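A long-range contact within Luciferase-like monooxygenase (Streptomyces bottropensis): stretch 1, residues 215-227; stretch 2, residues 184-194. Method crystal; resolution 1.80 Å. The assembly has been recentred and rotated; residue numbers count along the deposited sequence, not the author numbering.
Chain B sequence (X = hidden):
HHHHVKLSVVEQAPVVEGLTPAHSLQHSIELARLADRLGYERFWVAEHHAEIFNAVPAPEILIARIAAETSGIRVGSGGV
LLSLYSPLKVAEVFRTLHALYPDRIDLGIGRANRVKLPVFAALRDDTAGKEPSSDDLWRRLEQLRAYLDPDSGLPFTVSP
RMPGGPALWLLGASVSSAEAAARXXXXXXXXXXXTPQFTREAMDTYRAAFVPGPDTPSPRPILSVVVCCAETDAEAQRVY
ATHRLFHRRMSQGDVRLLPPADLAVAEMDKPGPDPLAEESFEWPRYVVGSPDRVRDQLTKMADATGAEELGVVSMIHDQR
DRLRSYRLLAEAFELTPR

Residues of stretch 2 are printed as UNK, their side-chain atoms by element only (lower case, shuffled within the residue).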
# COMPACT_ATOMS: atom_id res chain seq x y z
N ASP B 215 5.18 24.71 -5.24
CA ASP B 215 4.81 25.01 -3.84
C ASP B 215 6.04 25.26 -3.01
O ASP B 215 5.98 25.26 -1.79
CB ASP B 215 3.91 23.92 -3.23
CG ASP B 215 2.61 23.75 -4.00
OD1 ASP B 215 1.84 24.73 -4.14
OD2 ASP B 215 2.38 22.64 -4.51
N THR B 216 7.16 25.53 -3.67
CA THR B 216 8.44 25.61 -2.99
C THR B 216 9.26 26.86 -3.40
O THR B 216 10.12 26.78 -4.27
CB THR B 216 9.22 24.33 -3.31
OG1 THR B 216 8.31 23.21 -3.26
CG2 THR B 216 10.33 24.11 -2.32
N PRO B 217 8.98 28.01 -2.76
CA PRO B 217 9.65 29.26 -3.15
C PRO B 217 11.11 29.33 -2.73
O PRO B 217 11.87 30.09 -3.32
CB PRO B 217 8.86 30.32 -2.40
CG PRO B 217 8.34 29.63 -1.20
CD PRO B 217 8.01 28.23 -1.69
N SER B 218 11.49 28.57 -1.70
CA SER B 218 12.87 28.59 -1.18
C SER B 218 13.39 27.14 -0.96
O SER B 218 12.57 26.19 -0.88
CB SER B 218 12.91 29.40 0.11
OG SER B 218 11.94 28.91 1.01
N PRO B 219 14.72 26.95 -0.89
CA PRO B 219 15.26 25.61 -0.63
C PRO B 219 14.68 25.02 0.64
O PRO B 219 14.45 25.73 1.61
CB PRO B 219 16.77 25.85 -0.49
CG PRO B 219 17.02 27.16 -1.18
CD PRO B 219 15.78 27.97 -0.97
N ARG B 220 14.42 23.71 0.63
CA ARG B 220 13.93 23.02 1.81
C ARG B 220 14.82 21.78 2.04
O ARG B 220 14.50 20.71 1.59
CB ARG B 220 12.48 22.61 1.61
CG ARG B 220 11.54 23.79 1.39
CD ARG B 220 11.04 24.42 2.70
NE ARG B 220 10.82 23.42 3.74
CZ ARG B 220 9.77 22.59 3.77
NH1 ARG B 220 8.86 22.62 2.81
NH2 ARG B 220 9.65 21.72 4.77
N PRO B 221 15.98 21.97 2.68
CA PRO B 221 16.93 20.89 2.86
C PRO B 221 16.73 20.10 4.16
O PRO B 221 16.58 20.68 5.24
CB PRO B 221 18.30 21.61 2.84
CG PRO B 221 18.01 23.09 2.86
CD PRO B 221 16.55 23.26 3.12
N ILE B 222 16.79 18.78 4.04
CA ILE B 222 16.87 17.87 5.16
C ILE B 222 18.21 17.12 5.05
O ILE B 222 18.61 16.74 3.95
CB ILE B 222 15.71 16.83 5.10
CG1 ILE B 222 14.41 17.51 5.50
CG2 ILE B 222 15.99 15.62 5.98
CD1 ILE B 222 13.20 16.59 5.50
N LEU B 223 18.85 16.88 6.18
CA LEU B 223 20.02 16.04 6.22
C LEU B 223 19.69 14.70 6.90
O LEU B 223 19.27 14.69 8.06
CB LEU B 223 21.10 16.75 7.02
CG LEU B 223 22.52 16.23 6.92
CD1 LEU B 223 23.04 16.31 5.50
CD2 LEU B 223 23.41 17.03 7.87
N SER B 224 19.81 13.60 6.16
CA SER B 224 19.61 12.27 6.73
C SER B 224 20.90 11.76 7.29
O SER B 224 21.93 11.72 6.60
CB SER B 224 19.02 11.31 5.72
OG SER B 224 17.77 11.82 5.30
N VAL B 225 20.84 11.34 8.54
CA VAL B 225 21.99 10.97 9.33
C VAL B 225 21.66 9.72 10.13
O VAL B 225 20.55 9.59 10.63
CB VAL B 225 22.40 12.08 10.33
CG1 VAL B 225 23.12 13.21 9.62
CG2 VAL B 225 21.20 12.61 11.11
N VAL B 226 22.64 8.83 10.26
CA VAL B 226 22.60 7.80 11.24
C VAL B 226 23.08 8.35 12.57
O VAL B 226 24.12 9.06 12.67
CB VAL B 226 23.48 6.61 10.84
CG1 VAL B 226 23.73 5.68 12.00
CG2 VAL B 226 22.85 5.85 9.71
N VAL B 227 22.29 8.09 13.61
CA VAL B 227 22.67 8.50 14.94
C VAL B 227 22.51 7.33 15.89
O VAL B 227 21.52 6.60 15.82
CB VAL B 227 21.80 9.65 15.45
CG1 VAL B 227 22.22 10.10 16.85
CG2 VAL B 227 21.81 10.81 14.47
N UNK B 184 14.62 21.54 -10.21
CA UNK B 184 13.19 21.24 -10.22
C UNK B 184 12.42 21.94 -9.11
O UNK B 184 11.19 21.85 -9.04
c UNK B 184 12.97 19.72 -10.14
c UNK B 184 12.71 19.22 -12.58
c UNK B 184 13.52 17.44 -11.04
c UNK B 184 13.51 18.93 -11.33
N UNK B 185 13.13 22.62 -8.23
CA UNK B 185 12.52 23.34 -7.14
C UNK B 185 11.89 22.41 -6.13
O UNK B 185 10.84 22.70 -5.58
N UNK B 186 12.54 21.29 -5.86
CA UNK B 186 12.01 20.31 -4.92
C UNK B 186 12.67 20.37 -3.57
O UNK B 186 13.88 20.60 -3.48
c UNK B 186 9.83 18.51 -6.18
c UNK B 186 12.20 18.91 -5.48
c UNK B 186 11.74 17.30 -7.28
c UNK B 186 11.28 18.59 -6.63
N UNK B 187 11.90 20.06 -2.51
CA UNK B 187 12.50 19.79 -1.22
C UNK B 187 13.46 18.59 -1.38
O UNK B 187 13.22 17.72 -2.20
c UNK B 187 10.43 20.00 -2.46
c UNK B 187 11.30 19.43 -0.34
c UNK B 187 10.12 20.06 -1.00
N UNK B 188 14.56 18.59 -0.62
CA UNK B 188 15.65 17.70 -0.85
C UNK B 188 16.17 17.14 0.45
O UNK B 188 16.40 17.88 1.37
c UNK B 188 17.98 17.64 -1.89
c UNK B 188 19.25 18.01 -1.42
c UNK B 188 16.78 18.46 -1.55
c UNK B 188 20.28 16.20 -2.58
c UNK B 188 20.39 17.27 -1.74
o UNK B 188 21.39 15.49 -2.95
c UNK B 188 17.90 16.56 -2.72
c UNK B 188 19.03 15.84 -3.08
N UNK B 189 16.36 15.82 0.49
CA UNK B 189 16.95 15.18 1.65
C UNK B 189 18.22 14.46 1.23
O UNK B 189 18.19 13.56 0.39
c UNK B 189 15.97 14.21 2.25
N UNK B 190 19.34 14.88 1.79
CA UNK B 190 20.65 14.30 1.47
C UNK B 190 21.07 13.25 2.47
O UNK B 190 21.16 13.53 3.68
c UNK B 190 24.07 14.41 1.78
o UNK B 190 26.71 13.34 -0.50
c UNK B 190 23.34 14.76 -0.44
c UNK B 190 25.28 13.92 1.33
c UNK B 190 25.51 13.83 -0.04
c UNK B 190 23.08 14.83 0.90
c UNK B 190 24.56 14.26 -0.91
c UNK B 190 21.75 15.37 1.41
N UNK B 191 21.43 12.09 1.97
CA UNK B 191 21.93 10.99 2.82
C UNK B 191 23.42 11.09 3.15
O UNK B 191 24.26 10.42 2.54
c UNK B 191 21.61 9.63 2.17
N UNK B 192 23.71 11.83 4.20
CA UNK B 192 25.06 12.00 4.67
C UNK B 192 25.70 10.66 5.03
O UNK B 192 26.90 10.42 4.75
c UNK B 192 28.52 13.23 6.94
n UNK B 192 27.52 13.51 6.12
n UNK B 192 28.06 12.48 7.92
c UNK B 192 26.38 12.89 6.59
c UNK B 192 26.75 12.17 7.67
c UNK B 192 25.09 12.92 5.86
N UNK B 193 24.90 9.76 5.60
CA UNK B 193 25.41 8.50 6.07
C UNK B 193 25.78 7.58 4.92
O UNK B 193 26.45 6.58 5.13
c UNK B 193 22.09 8.26 6.10
c UNK B 193 23.11 7.37 6.32
c UNK B 193 24.39 7.81 7.00
c UNK B 193 20.92 7.86 5.50
c UNK B 193 22.92 6.04 5.97
c UNK B 193 20.74 6.54 5.14
c UNK B 193 21.76 5.63 5.37
N UNK B 194 25.29 7.89 3.73
CA UNK B 194 25.61 7.10 2.52
C UNK B 194 26.84 7.68 1.80
O UNK B 194 27.76 6.94 1.45
c UNK B 194 22.05 6.11 1.33
c UNK B 194 23.24 6.39 2.23
c UNK B 194 24.43 7.07 1.55
c UNK B 194 24.82 6.36 0.22

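Position 184 carries four carbons, forked at the second, and touches nothing on stretch 1: Leu184. Position 185 has no side-chain atoms, and its carbonyl O lies 3.2 Å from CB of Thr216; it is Gly185. Its phi of 68° closes a Schellman motif after a helix, a conformation that favours glycine. Position 186 repeats the four carbons forked at the second, and its CB points away from stretch 1; this is Leu186.

At position 187 three carbons close a ring onto the backbone nitrogen, and CB of 187 is 3.9 Å from CB of Arg220, which identifies Pro187. Lacking an N-H, it can give no backbone hydrogen bond, yet its compact ring packs well.

Position 188 shows one carbon and then a six-carbon ring bearing an oxygen, and the ring leads away from stretch 1: Tyr188. Its hydroxyl is hydrogen-bonded elsewhere in the structure. The backbone does the pairing: N of Tyr188 donates to O of Arg220 (3.1 Å), and O of Tyr188 accepts from N of Ile222 (2.8 Å). Position 189 has a single carbon, and CB of 189 is 3.9 Å from CB of Ile222: Ala189. This small side chain shares a face of the sheet with Ile222, while CA of Ala189 comes within 3.2 Å of O of Ile222.

Position 190 again has one carbon and a six-carbon ring with an oxygen, a ring carbon of 190 approaching CD1 of Leu223 to 4.3 Å: Tyr190. It lies on the same face as Leu223. N of Tyr190 donates to O of Ile222 (2.9 Å), and O of Tyr190 accepts from N of Ser224 (2.8 Å). Position 191, with one carbon, pairs with Ser224 but is barely covered by stretch 1; it is Ala191.

Position 192 bears one carbon and a five-membered ring of three carbons and two nitrogens, a ring carbon of 192 lying 4.2 Å from CG1 of Val225, so it is His192. Both ring nitrogens are hydrogen-bonded elsewhere in the structure. Position 193 has one carbon and a six-carbon ring without oxygen; the ring of 193 presents its edge to O of Ser224, 3.5 Å from a ring carbon, and CB of 193 packs 3.7 Å from CG2 of Val226. This is Phe193. Position 194, four carbons forked at the first with one arm two carbons long, is beyond contact: Ile194.

The contact is a parallel strand pair. Alternating backbone bonds hold the register, ending in a weak one from N of His192 to O of Ser224 (3.0 Å). Side chains alternate between the sheet's faces, and Phe193 extends the packing past the last bridge.

Stretch 2 184-194: LGLPYAYAHFI
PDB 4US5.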